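Beta-ketoacyl synthase (Pseudomonas aeruginosa, PDB 4CW4) catalyses the condensation of acetyl-CoA with malonyl-ACP to give acetoacetyl-ACP, the primer with which fatty acid biosynthesis starts. Local coordinates at residues 403-414 with 536-546. Sequence-based numbering, arbitrary orientation.
Sequences ISAPGPGNYLTV and NSKGFGGNNAS
Asn410 and Asn536 approach from opposite directions and pair their carboxamides in a two-bond ring: Asn410 ND2 donates to Asn536 OD1 (2.8 Å), and Asn536 ND2 returns a bond to Asn410 OD1 (3.0 Å). The two amide planes lie only 9° apart, both bonds are nearly straight, and each donor lies on a lone pair of the opposing carbonyl. Asn410 reaches down from the helix with CG anti to its backbone N (chi1 -164°), and its other N-H reaches forward to Thr413 OG1, three residues on, in a more bent bond tilted from the amide plane. That hydroxyl donates to Ser546 OG (2.8 Å), which in turn donates to Asn536 OD1 (2.8 Å), closing a buried cycle of four side chains. The cycle fixes which way round both amides sit. Val414 CG2 lies crosswise against Asn536 OD1, and Glu450 takes another bond from Asn536 ND2. In one of its two conformers, the bent Lys538 chain crosses the Asn410 side chain at about a right angle and may add a weak bond from NZ to OD1. In this thiolase-fold ketosynthase, the start of helix 409-425 thus packs on the antiparallel hairpin of strands 532-539 and 543-550, running at 17° to segment 543-546; Ser537, pointing away from the helix, lies near Cys286 and His439, the probable active-site residues. Asn544 sets its amide beneath the first turn, OD1 3.3 Å from Asn410 CB, while ND2 bonds to Asp397, which also accepts from Gly409 N. Thr413 CG2 rests on the Asn544 backbone carbonyl. At the hairpin turn, Gly541 N binds Ile403 O (2.9 Å), and Ser404 CB sits over one face of the Phe540 ring, offset toward its rim, in a CH-pi contact 4.0 Å from the centroid.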
loop_
_atom_site.group_PDB
_atom_site.type_symbol
_atom_site.label_atom_id
_atom_site.label_comp_id
_atom_site.label_asym_id
_atom_site.label_seq_id
_atom_site.Cartn_x
_atom_site.Cartn_y
_atom_site.Cartn_z
ATOM N N ILE A 403 -12.196 0.745 14.543
ATOM C CA ILE A 403 -11.700 0.271 13.259
ATOM C C ILE A 403 -10.805 -0.953 13.404
ATOM O O ILE A 403 -10.583 -1.657 12.441
ATOM C CB ILE A 403 -10.943 1.405 12.512
ATOM C CG1 ILE A 403 -10.801 1.115 11.015
ATOM C CG2 ILE A 403 -9.571 1.651 13.140
ATOM C CD1 ILE A 403 -12.080 0.878 10.258
ATOM N N SER A 404 -10.294 -1.206 14.604
ATOM C CA SER A 404 -9.310 -2.273 14.793
ATOM C C SER A 404 -9.919 -3.509 15.439
ATOM O O SER A 404 -9.271 -4.554 15.504
ATOM C CB SER A 404 -8.118 -1.782 15.628
ATOM O OG SER A 404 -8.538 -1.266 16.868
ATOM N N ALA A 405 -11.166 -3.404 15.893
ATOM C CA ALA A 405 -11.851 -4.538 16.514
ATOM C C ALA A 405 -12.196 -5.608 15.478
ATOM O O ALA A 405 -12.391 -5.295 14.299
ATOM C CB ALA A 405 -13.118 -4.068 17.210
ATOM N N PRO A 406 -12.291 -6.876 15.913
ATOM C CA PRO A 406 -12.591 -7.966 14.983
ATOM C C PRO A 406 -14.005 -7.860 14.446
ATOM O O PRO A 406 -14.852 -7.223 15.081
ATOM C CB PRO A 406 -12.463 -9.212 15.853
ATOM C CG PRO A 406 -12.720 -8.750 17.221
ATOM C CD PRO A 406 -12.172 -7.364 17.299
ATOM N N GLY A 407 -14.257 -8.481 13.300
ATOM C CA GLY A 407 -15.582 -8.450 12.725
ATOM C C GLY A 407 -15.936 -9.655 11.881
ATOM O O GLY A 407 -15.171 -10.614 11.763
ATOM N N PRO A 408 -17.113 -9.605 11.273
ATOM C CA PRO A 408 -17.678 -10.831 10.708
ATOM C C PRO A 408 -17.146 -11.278 9.353
ATOM O O PRO A 408 -17.527 -12.366 8.940
ATOM C CB PRO A 408 -19.165 -10.519 10.588
ATOM C CG PRO A 408 -19.321 -9.101 10.789
ATOM C CD PRO A 408 -18.130 -8.567 11.486
ATOM N N GLY A 409 -16.305 -10.491 8.691
ATOM C CA GLY A 409 -15.859 -10.830 7.354
ATOM C C GLY A 409 -15.147 -12.169 7.274
ATOM O O GLY A 409 -15.199 -12.857 6.254
ATOM N N ASN A 410 -14.441 -12.538 8.335
ATOM C CA ASN A 410 -13.677 -13.778 8.307
ATOM C C ASN A 410 -14.591 -15.020 8.271
ATOM O O ASN A 410 -14.167 -16.071 7.811
ATOM C CB ASN A 410 -12.696 -13.801 9.484
ATOM C CG ASN A 410 -11.591 -14.835 9.357
ATOM O OD1 ASN A 410 -11.166 -15.368 10.371
ATOM N ND2 ASN A 410 -11.073 -15.057 8.174
ATOM N N TYR A 411 -15.857 -14.891 8.678
ATOM C CA TYR A 411 -16.808 -15.989 8.480
ATOM C C TYR A 411 -16.929 -16.305 6.998
ATOM O O TYR A 411 -16.942 -17.454 6.581
ATOM C CB TYR A 411 -18.190 -15.655 9.052
ATOM C CG TYR A 411 -18.299 -15.796 10.553
ATOM C CD1 TYR A 411 -17.983 -14.729 11.390
ATOM C CD2 TYR A 411 -18.725 -16.988 11.137
ATOM C CE1 TYR A 411 -18.076 -14.845 12.763
ATOM C CE2 TYR A 411 -18.823 -17.111 12.517
ATOM C CZ TYR A 411 -18.487 -16.030 13.322
ATOM O OH TYR A 411 -18.572 -16.103 14.692
ATOM N N LEU A 412 -17.056 -15.244 6.215
ATOM C CA LEU A 412 -17.256 -15.345 4.780
ATOM C C LEU A 412 -16.013 -15.893 4.074
ATOM O O LEU A 412 -16.133 -16.758 3.206
ATOM C CB LEU A 412 -17.635 -13.988 4.199
ATOM C CG LEU A 412 -19.089 -13.541 4.401
ATOM C CD1 LEU A 412 -19.512 -13.494 5.852
ATOM C CD2 LEU A 412 -19.300 -12.188 3.755
ATOM N N THR A 413 -14.827 -15.406 4.445
ATOM C CA THR A 413 -13.618 -15.868 3.768
ATOM C C THR A 413 -13.363 -17.351 4.040
ATOM O O THR A 413 -13.025 -18.097 3.129
ATOM C CB THR A 413 -12.357 -15.025 4.100
ATOM O OG1 THR A 413 -11.932 -15.222 5.454
ATOM C CG2 THR A 413 -12.616 -13.537 3.894
ATOM N N VAL A 414 -13.512 -17.780 5.286
ATOM C CA VAL A 414 -13.263 -19.181 5.614
ATOM C C VAL A 414 -14.299 -20.095 4.949
ATOM O O VAL A 414 -13.949 -21.109 4.361
ATOM C CB VAL A 414 -13.210 -19.418 7.142
ATOM C CG1 VAL A 414 -12.999 -20.896 7.449
ATOM C CG2 VAL A 414 -12.081 -18.564 7.770
ATOM N N ASN A 536 -5.469 -18.765 7.082
ATOM C CA ASN A 536 -6.409 -17.782 7.577
ATOM C C ASN A 536 -5.722 -16.547 8.149
ATOM O O ASN A 536 -4.731 -16.652 8.883
ATOM C CB ASN A 536 -7.328 -18.387 8.637
ATOM C CG ASN A 536 -8.590 -17.559 8.820
ATOM O OD1 ASN A 536 -9.166 -17.066 7.838
ATOM N ND2 ASN A 536 -8.987 -17.337 10.068
ATOM N N SER A 537 -6.237 -15.378 7.801
ATOM C CA SER A 537 -5.585 -14.130 8.192
ATOM C C SER A 537 -6.558 -12.973 8.318
ATOM O O SER A 537 -7.632 -12.921 7.703
ATOM C CB SER A 537 -4.491 -13.766 7.191
ATOM O OG SER A 537 -3.641 -12.738 7.655
ATOM N N LYS A 538 -6.163 -11.992 9.121
ATOM C CA LYS A 538 -7.023 -10.853 9.352
ATOM C C LYS A 538 -6.157 -9.769 9.886
ATOM O O LYS A 538 -4.992 -9.971 10.272
ATOM C CB LYS A 538 -8.106 -11.152 10.393
ATOM C CG LYS A 538 -8.445 -12.621 10.584
ATOM C CD LYS A 538 -8.930 -12.913 11.966
ATOM C CE LYS A 538 -10.252 -12.298 12.256
ATOM N NZ LYS A 538 -11.133 -13.261 12.973
ATOM N N GLY A 539 -6.744 -8.598 9.928
ATOM C CA GLY A 539 -6.045 -7.477 10.458
ATOM C C GLY A 539 -7.074 -6.446 10.747
ATOM O O GLY A 539 -8.256 -6.577 10.423
ATOM N N PHE A 540 -6.580 -5.427 11.404
ATOM C CA PHE A 540 -7.232 -4.123 11.549
ATOM C C PHE A 540 -7.882 -3.672 10.274
ATOM O O PHE A 540 -7.458 -4.045 9.178
ATOM C CB PHE A 540 -6.222 -3.004 11.903
ATOM C CG PHE A 540 -5.432 -3.235 13.159
ATOM C CD1 PHE A 540 -5.703 -4.302 14.008
ATOM C CD2 PHE A 540 -4.401 -2.365 13.485
ATOM C CE1 PHE A 540 -4.961 -4.494 15.164
ATOM C CE2 PHE A 540 -3.653 -2.549 14.639
ATOM C CZ PHE A 540 -3.938 -3.614 15.482
ATOM N N GLY A 541 -8.899 -2.827 10.435
ATOM C CA GLY A 541 -9.487 -2.119 9.331
ATOM C C GLY A 541 -10.507 -2.968 8.625
ATOM O O GLY A 541 -10.866 -2.641 7.525
ATOM N N GLY A 542 -10.979 -4.059 9.236
ATOM C CA GLY A 542 -11.958 -4.896 8.561
ATOM C C GLY A 542 -11.337 -5.617 7.384
ATOM O O GLY A 542 -11.907 -5.670 6.306
ATOM N N ASN A 543 -10.154 -6.179 7.611
ATOM C CA ASN A 543 -9.440 -6.929 6.599
ATOM C C ASN A 543 -9.390 -8.398 6.974
ATOM O O ASN A 543 -8.928 -8.741 8.050
ATOM C CB ASN A 543 -8.039 -6.325 6.412
ATOM C CG ASN A 543 -8.087 -5.015 5.636
ATOM O OD1 ASN A 543 -8.368 -5.010 4.435
ATOM N ND2 ASN A 543 -7.849 -3.901 6.313
ATOM N N ASN A 544 -9.910 -9.255 6.103
ATOM C CA ASN A 544 -9.931 -10.698 6.344
ATOM C C ASN A 544 -9.617 -11.409 5.050
ATOM O O ASN A 544 -10.066 -10.990 3.986
ATOM C CB ASN A 544 -11.312 -11.178 6.814
ATOM C CG ASN A 544 -11.838 -10.396 8.003
ATOM O OD1 ASN A 544 -11.512 -10.688 9.157
ATOM N ND2 ASN A 544 -12.662 -9.395 7.729
ATOM N N ALA A 545 -8.882 -12.513 5.135
ATOM C CA ALA A 545 -8.606 -13.315 3.951
ATOM C C ALA A 545 -8.379 -14.752 4.321
ATOM O O ALA A 545 -7.866 -15.039 5.403
ATOM C CB ALA A 545 -7.396 -12.773 3.178
ATOM N N SER A 546 -8.767 -15.647 3.407
ATOM C CA SER A 546 -8.445 -17.058 3.540
ATOM C C SER A 546 -7.986 -17.600 2.198
ATOM O O SER A 546 -8.588 -17.305 1.161
ATOM C CB SER A 546 -9.649 -17.866 4.033
ATOM O OG SER A 546 -10.163 -17.335 5.233
HETATM O O HOH W 1 -10.497 -5.001 11.833
HETATM O O HOH W 2 -12.079 -8.737 11.050
HETATM O O HOH W 3 -13.729 -12.059 13.084
#